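Local structure of aminoglycoside N(3)-acetyltransferase (6NP3) at residues A100-E103 and F104-T107; A227-Y230 and L231-R235; S6-V9 and R10-R13. The protein transfers the acetyl group of acetyl-CoA to N3 of 2-deoxystreptamine antibiotics such as gentamicin, and so probably confers resistance to them. All coordinates share one frame; numbering follows the deposited sequence.

Contact 1: A100-E103 and F104-T107; sequences AINE and FIRT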
loop_
_atom_site.group_PDB
_atom_site.type_symbol
_atom_site.label_atom_id
_atom_site.label_comp_id
_atom_site.label_asym_id
_atom_site.label_seq_id
_atom_site.Cartn_x
_atom_site.Cartn_y
_atom_site.Cartn_z
ATOM N N ALA A 100 -5.966 2.311 -10.395
ATOM C CA ALA A 100 -5.560 3.301 -11.382
ATOM C C ALA A 100 -5.291 4.665 -10.759
ATOM O O ALA A 100 -4.644 5.501 -11.389
ATOM C CB ALA A 100 -6.613 3.406 -12.492
ATOM N N ILE A 101 -5.764 4.921 -9.542
ATOM C CA ILE A 101 -5.488 6.213 -8.938
ATOM C C ILE A 101 -4.009 6.372 -8.628
ATOM O O ILE A 101 -3.515 7.499 -8.521
ATOM C CB ILE A 101 -6.358 6.401 -7.681
ATOM C CG1 ILE A 101 -6.471 7.896 -7.374
ATOM C CG2 ILE A 101 -5.778 5.663 -6.472
ATOM C CD1 ILE A 101 -7.372 8.222 -6.222
ATOM N N ASN A 102 -3.276 5.268 -8.464
ATOM C CA ASN A 102 -1.922 5.386 -7.936
ATOM C C ASN A 102 -0.984 6.084 -8.904
ATOM O O ASN A 102 -0.054 6.767 -8.469
ATOM C CB ASN A 102 -1.416 4.017 -7.500
ATOM C CG ASN A 102 -2.037 3.582 -6.218
ATOM O OD1 ASN A 102 -2.359 4.412 -5.363
ATOM N ND2 ASN A 102 -2.192 2.278 -6.050
ATOM N N GLU A 103 -1.198 5.936 -10.204
ATOM C CA GLU A 103 -0.350 6.658 -11.147
ATOM C C GLU A 103 -0.580 8.160 -11.055
ATOM O O GLU A 103 0.361 8.933 -11.245
ATOM C CB GLU A 103 -0.582 6.104 -12.556
ATOM C CG GLU A 103 0.213 6.777 -13.668
ATOM C CD GLU A 103 1.708 6.521 -13.599
ATOM O OE1 GLU A 103 2.431 6.981 -14.520
ATOM O OE2 GLU A 103 2.191 5.863 -12.640
ATOM N N PHE A 104 -1.809 8.581 -10.736
ATOM C CA PHE A 104 -2.086 9.996 -10.520
ATOM C C PHE A 104 -1.436 10.478 -9.233
ATOM O O PHE A 104 -0.894 11.582 -9.185
ATOM C CB PHE A 104 -3.595 10.252 -10.475
ATOM C CG PHE A 104 -4.288 10.018 -11.785
ATOM C CD1 PHE A 104 -4.689 8.751 -12.155
ATOM C CD2 PHE A 104 -4.509 11.064 -12.664
ATOM C CE1 PHE A 104 -5.304 8.525 -13.375
ATOM C CE2 PHE A 104 -5.131 10.851 -13.875
ATOM C CZ PHE A 104 -5.530 9.589 -14.237
ATOM N N ILE A 105 -1.490 9.677 -8.168
ATOM C CA ILE A 105 -0.813 10.061 -6.932
ATOM C C ILE A 105 0.684 10.233 -7.165
ATOM O O ILE A 105 1.295 11.238 -6.780
ATOM C CB ILE A 105 -1.111 9.030 -5.823
ATOM C CG1 ILE A 105 -2.601 9.060 -5.450
ATOM C CG2 ILE A 105 -0.241 9.305 -4.604
ATOM C CD1 ILE A 105 -3.015 8.031 -4.409
ATOM N N ARG A 106 1.313 9.230 -7.763
ATOM C CA ARG A 106 2.764 9.256 -7.815
ATOM C C ARG A 106 3.304 10.354 -8.729
ATOM O O ARG A 106 4.427 10.817 -8.516
ATOM C CB ARG A 106 3.321 7.878 -8.176
ATOM C CG ARG A 106 3.232 7.507 -9.633
ATOM C CD ARG A 106 4.566 7.692 -10.344
ATOM N NE ARG A 106 4.436 7.391 -11.761
ATOM C CZ ARG A 106 5.276 7.817 -12.689
ATOM N NH1 ARG A 106 6.366 8.470 -12.330
ATOM N NH2 ARG A 106 5.049 7.527 -13.961
ATOM N N THR A 107 2.539 10.791 -9.730
ATOM C CA THR A 107 2.957 11.895 -10.597
ATOM C C THR A 107 2.571 13.275 -10.067
ATOM O O THR A 107 2.855 14.286 -10.725
ATOM C CB THR A 107 2.391 11.707 -12.018
ATOM O OG1 THR A 107 0.968 11.597 -11.969
ATOM C CG2 THR A 107 3.005 10.485 -12.685
#
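Glu103 and Arg106 form a side-on, two-pronged salt bridge on one turn of helix 101-106. Arg106 NE gives an almost straight bond (177°) to Glu103 OE2 at 2.9 Å and lies above the carboxylate plane, while Arg106 NH2 meets the syn side of Glu103 OE1 at 2.7 Å. The two flat groups are therefore not coplanar; their planes stand 52° apart. Bends at the second torsion of each chain bring them together: Glu103 turns there after a CG set opposite its backbone N, and Arg106 starts from a CG wedged between its own N and carbonyl carbon (chi1 78°), so that a long side chain can reach a partner only three residues back. Thr107 closes the arrangement. Its CG2 methyl lies 3.5 Å over the centre of the Arg106 guanidinium, and its OG1 donates in the carbonyl plane to Glu103 O, on a lone pair, at 2.8 Å. The same oxygen also accepts Thr107 N from above that plane, so a short beta-branched hydroxyl residue suits this last turn. A second shell steadies the acid, since Glu103 OE2 also accepts from Ala94 N; Arg106 NH1 makes a weak bond to Asp90 O. On the buried flank, Ile105 CD1 packs 3.8 Å from Asn102 OD1 and 4.2 Å from Ile101 CG2, and the Phe104 ring turns its edge to Ala100 O, with CD1 at 3.3 Å. Ala100, at the start of this stretch, contacts acetyl-CoA in another structure of the protein. Within the fold, Ile101 and Phe104 rest on helix 39-50, Asn102 and Ile105 pack against Ala58 of strand 55-59, and the charged pair borders the loop of Pro93 and Ala94.

Contact 2: A227-Y230 and L231-R235; sequences ARDY and LARTR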
loop_
_atom_site.group_PDB
_atom_site.type_symbol
_atom_site.label_atom_id
_atom_site.label_comp_id
_atom_site.label_asym_id
_atom_site.label_seq_id
_atom_site.Cartn_x
_atom_site.Cartn_y
_atom_site.Cartn_z
ATOM N N ALA A 227 -8.972 -8.632 8.219
ATOM C CA ALA A 227 -9.737 -7.405 8.038
ATOM C C ALA A 227 -11.236 -7.668 8.127
ATOM O O ALA A 227 -11.975 -6.874 8.722
ATOM C CB ALA A 227 -9.366 -6.781 6.700
ATOM N N ARG A 228 -11.708 -8.777 7.560
ATOM C CA ARG A 228 -13.128 -9.100 7.684
ATOM C C ARG A 228 -13.527 -9.266 9.143
ATOM O O ARG A 228 -14.571 -8.759 9.575
ATOM C CB ARG A 228 -13.463 -10.394 6.938
ATOM C CG ARG A 228 -13.661 -10.289 5.461
ATOM C CD ARG A 228 -14.119 -11.615 4.837
ATOM N NE ARG A 228 -13.916 -11.585 3.390
ATOM C CZ ARG A 228 -14.653 -10.864 2.552
ATOM N NH1 ARG A 228 -15.647 -10.122 3.012
ATOM N NH2 ARG A 228 -14.396 -10.885 1.253
ATOM N N ASP A 229 -12.739 -10.027 9.908
ATOM C CA ASP A 229 -13.007 -10.191 11.332
ATOM C C ASP A 229 -13.015 -8.837 12.027
ATOM O O ASP A 229 -13.977 -8.487 12.721
ATOM C CB ASP A 229 -11.968 -11.125 11.962
ATOM C CG ASP A 229 -12.546 -12.474 12.353
ATOM O OD1 ASP A 229 -13.773 -12.671 12.268
ATOM O OD2 ASP A 229 -11.769 -13.356 12.762
ATOM N N TYR A 230 -11.992 -8.021 11.760
ATOM C CA TYR A 230 -11.863 -6.731 12.436
ATOM C C TYR A 230 -13.083 -5.870 12.175
ATOM O O TYR A 230 -13.638 -5.265 13.096
ATOM C CB TYR A 230 -10.606 -6.015 11.955
ATOM C CG TYR A 230 -10.366 -4.669 12.556
ATOM C CD1 TYR A 230 -9.746 -4.554 13.758
ATOM C CD2 TYR A 230 -10.753 -3.503 11.902
ATOM C CE1 TYR A 230 -9.468 -3.305 14.295
ATOM C CE2 TYR A 230 -10.512 -2.266 12.438
ATOM C CZ TYR A 230 -9.876 -2.172 13.631
ATOM O OH TYR A 230 -9.628 -0.912 14.122
ATOM N N LEU A 231 -13.510 -5.814 10.923
ATOM C CA LEU A 231 -14.628 -4.959 10.571
ATOM C C LEU A 231 -15.936 -5.475 11.143
ATOM O O LEU A 231 -16.858 -4.684 11.357
ATOM C CB LEU A 231 -14.715 -4.818 9.056
ATOM C CG LEU A 231 -13.545 -4.033 8.452
ATOM C CD1 LEU A 231 -13.583 -4.096 6.927
ATOM C CD2 LEU A 231 -13.553 -2.575 8.902
ATOM N N ALA A 232 -16.027 -6.761 11.439
ATOM C CA ALA A 232 -17.217 -7.287 12.092
ATOM C C ALA A 232 -17.234 -7.001 13.577
ATOM O O ALA A 232 -18.280 -7.193 14.207
ATOM C CB ALA A 232 -17.279 -8.807 11.908
ATOM N N ARG A 233 -16.106 -6.567 14.152
ATOM C CA ARG A 233 -15.930 -6.483 15.589
ATOM C C ARG A 233 -15.624 -5.087 16.103
ATOM O O ARG A 233 -15.400 -4.944 17.308
ATOM C CB ARG A 233 -14.764 -7.387 16.014
ATOM C CG ARG A 233 -15.080 -8.869 15.944
ATOM C CD ARG A 233 -13.819 -9.691 16.158
ATOM N NE ARG A 233 -14.072 -11.131 16.161
ATOM C CZ ARG A 233 -14.042 -11.892 17.251
ATOM N NH1 ARG A 233 -13.758 -11.360 18.431
ATOM N NH2 ARG A 233 -14.286 -13.190 17.155
ATOM N N THR A 234 -15.599 -4.064 15.242
ATOM C CA THR A 234 -15.046 -2.760 15.584
ATOM C C THR A 234 -15.923 -1.663 15.020
ATOM O O THR A 234 -16.410 -1.758 13.892
ATOM C CB THR A 234 -13.642 -2.604 14.969
ATOM O OG1 THR A 234 -12.860 -3.762 15.273
ATOM C CG2 THR A 234 -12.941 -1.389 15.505
ATOM N N ARG A 235 -16.099 -0.618 15.809
ATOM C CA ARG A 235 -16.712 0.603 15.309
ATOM C C ARG A 235 -15.726 1.319 14.402
ATOM O O ARG A 235 -14.607 1.634 14.818
ATOM C CB ARG A 235 -17.136 1.493 16.474
ATOM C CG ARG A 235 -18.318 0.887 17.222
ATOM C CD ARG A 235 -18.851 1.810 18.291
ATOM N NE ARG A 235 -19.484 2.994 17.719
ATOM C CZ ARG A 235 -20.113 3.915 18.437
ATOM N NH1 ARG A 235 -20.172 3.780 19.748
ATOM N NH2 ARG A 235 -20.661 4.964 17.847
#
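Tyr230 sets its CG opposite the backbone N (chi1 179°), and Thr234 places OG1 beside its own N (chi1 -49°), which brings the hydroxyl over the phenol ring. Thr234 OG1 lies 3.5 Å above the centre of the Tyr230 ring, and Thr234 CB makes a CH-pi contact 4.1 Å from the ring centroid, 13° off its normal. The same OG1 donates to Tyr230 O at 2.8 Å. That oxygen also accepts Arg233 N at 3.0 Å, and the two donors come from opposite faces of the carbonyl plane. Such double use suits the last turn of helix 222-233, where threonine's hydroxyl can serve a carbonyl as the chain leaves the helix. Tyrosine fits because its ring meets Phe257 edge-to-face while its OH hydrogen-bonds to Asp253 OD2, both on helix 251-265. The chemistry thus implies that one residue ties this helix end together at two levels: Tyr230 O takes a backbone and a side-chain donor, and the aromatic face receives the threonine that supplies the second of them.

Contact 3: S6-V9 and R10-R13; sequences SELV and RQLR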
loop_
_atom_site.group_PDB
_atom_site.type_symbol
_atom_site.label_atom_id
_atom_site.label_comp_id
_atom_site.label_asym_id
_atom_site.label_seq_id
_atom_site.Cartn_x
_atom_site.Cartn_y
_atom_site.Cartn_z
ATOM N N SER A 6 -15.318 19.501 -4.517
ATOM C CA SER A 6 -15.946 19.994 -3.296
ATOM C C SER A 6 -16.832 18.937 -2.649
ATOM O O SER A 6 -16.831 18.783 -1.422
ATOM C CB SER A 6 -16.768 21.250 -3.598
ATOM O OG SER A 6 -17.589 21.622 -2.500
ATOM N N GLU A 7 -17.637 18.232 -3.443
ATOM C CA GLU A 7 -18.508 17.213 -2.867
ATOM C C GLU A 7 -17.686 16.111 -2.207
ATOM O O GLU A 7 -18.004 15.659 -1.098
ATOM C CB GLU A 7 -19.382 16.606 -3.961
ATOM C CG GLU A 7 -20.511 17.505 -4.467
ATOM C CD GLU A 7 -21.243 16.908 -5.655
ATOM O OE1 GLU A 7 -20.589 16.542 -6.649
ATOM O OE2 GLU A 7 -22.483 16.804 -5.593
ATOM N N LEU A 8 -16.621 15.674 -2.878
ATOM C CA LEU A 8 -15.768 14.645 -2.295
ATOM C C LEU A 8 -15.136 15.116 -0.997
ATOM O O LEU A 8 -15.049 14.341 -0.031
ATOM C CB LEU A 8 -14.698 14.231 -3.289
ATOM C CG LEU A 8 -15.217 13.628 -4.587
ATOM C CD1 LEU A 8 -14.063 13.341 -5.526
ATOM C CD2 LEU A 8 -16.009 12.354 -4.364
ATOM N N VAL A 9 -14.661 16.359 -0.954
ATOM C CA VAL A 9 -14.044 16.862 0.265
ATOM C C VAL A 9 -15.034 16.833 1.422
ATOM O O VAL A 9 -14.683 16.476 2.552
ATOM C CB VAL A 9 -13.453 18.267 0.031
ATOM C CG1 VAL A 9 -12.988 18.815 1.339
ATOM C CG2 VAL A 9 -12.319 18.189 -0.956
ATOM N N ARG A 10 -16.275 17.269 1.177
ATOM C CA ARG A 10 -17.253 17.267 2.254
ATOM C C ARG A 10 -17.562 15.845 2.691
ATOM O O ARG A 10 -17.759 15.589 3.881
ATOM C CB ARG A 10 -18.528 18.011 1.844
ATOM C CG ARG A 10 -18.294 19.440 1.366
ATOM C CD ARG A 10 -17.442 20.257 2.327
ATOM N NE ARG A 10 -18.109 20.547 3.597
ATOM C CZ ARG A 10 -17.494 21.029 4.669
ATOM N NH1 ARG A 10 -16.191 21.268 4.640
ATOM N NH2 ARG A 10 -18.181 21.259 5.778
ATOM N N GLN A 11 -17.645 14.908 1.741
ATOM C CA GLN A 11 -17.839 13.506 2.106
ATOM C C GLN A 11 -16.675 12.958 2.934
ATOM O O GLN A 11 -16.891 12.191 3.882
ATOM C CB GLN A 11 -18.003 12.660 0.848
ATOM C CG GLN A 11 -19.327 12.808 0.144
ATOM C CD GLN A 11 -19.356 12.073 -1.161
ATOM O OE1 GLN A 11 -18.376 12.045 -1.878
ATOM N NE2 GLN A 11 -20.483 11.451 -1.473
ATOM N N LEU A 12 -15.438 13.318 2.580
ATOM C CA LEU A 12 -14.285 12.869 3.351
ATOM C C LEU A 12 -14.318 13.435 4.758
ATOM O O LEU A 12 -14.011 12.735 5.734
ATOM C CB LEU A 12 -13.009 13.252 2.612
ATOM C CG LEU A 12 -12.742 12.466 1.323
ATOM C CD1 LEU A 12 -11.704 13.139 0.455
ATOM C CD2 LEU A 12 -12.309 11.053 1.662
ATOM N N ARG A 13 -14.729 14.700 4.892
ATOM C CA ARG A 13 -14.870 15.281 6.219
ATOM C C ARG A 13 -15.936 14.539 7.009
ATOM O O ARG A 13 -15.756 14.253 8.200
ATOM C CB ARG A 13 -15.207 16.767 6.094
ATOM C CG ARG A 13 -14.073 17.634 5.561
ATOM C CD ARG A 13 -13.382 18.376 6.703
ATOM N NE ARG A 13 -12.237 19.182 6.285
ATOM C CZ ARG A 13 -11.017 18.691 6.084
ATOM N NH1 ARG A 13 -10.779 17.394 6.244
ATOM N NH2 ARG A 13 -10.035 19.505 5.722
#
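Leu12 N donates to Leu8 O at 2.8 Å, the shortest of four successive i to i+4 bonds in helix 5-15. Arg13 N follows with Val9 O at 2.9 Å, while Gln11 N to Glu7 O and Arg10 N to Ser6 O complete the run. The side chains of Leu8 and Gln11 meet directly: Leu8 CD2 lies 3.4 Å from Gln11 OE1, the two chains passing at a slant. Gln11 is extended beyond CG (chi2 173°), which carries its amide back along the helix toward Leu8, and OE1 accepts from Gly242 N just past strand 237-241. This is an amphipathic alpha helix, laid against helix 39-50 and strand 237-241, at one edge of the mixed sheet. Leu8 and Val9 press on Ala45, whose small methyl suits close helix packing, and Leu12 reaches Val241. Leucine and valine therefore occupy the buried side, whereas Ser6 and Arg10 face outward. Arg10 CG, opposite the carbonyl carbon (chi1 -55°), lies 3.2 Å from Ser6 O; beyond it the chain bends twice and leads away. In the conformer given here, Arg13 NH1 donates to the carbonyls of Ala49 and Val17; NH1 alone, with its two hydrogens, can serve both.

How the contacts relate
From the N terminus the chain first makes contact 3, on helix 5-15, then contact 1 on helix 101-106, and finally contact 2 at the end of helix 222-233. Each lies within a helix of its own, so none closes a long loop, and the three follow in series without nesting or crossing. Helix 39-50 is shared ground: contacts 1 and 3 both pack on it, with nearest atoms about 8 Å apart. Contact 3 also reaches strand 237-241, which follows soon after contact 2, while contact 2 leans on helix 251-265. Contacts 1 and 2 lie on opposite sides of the chain's centre, their own centres about 29 Å apart.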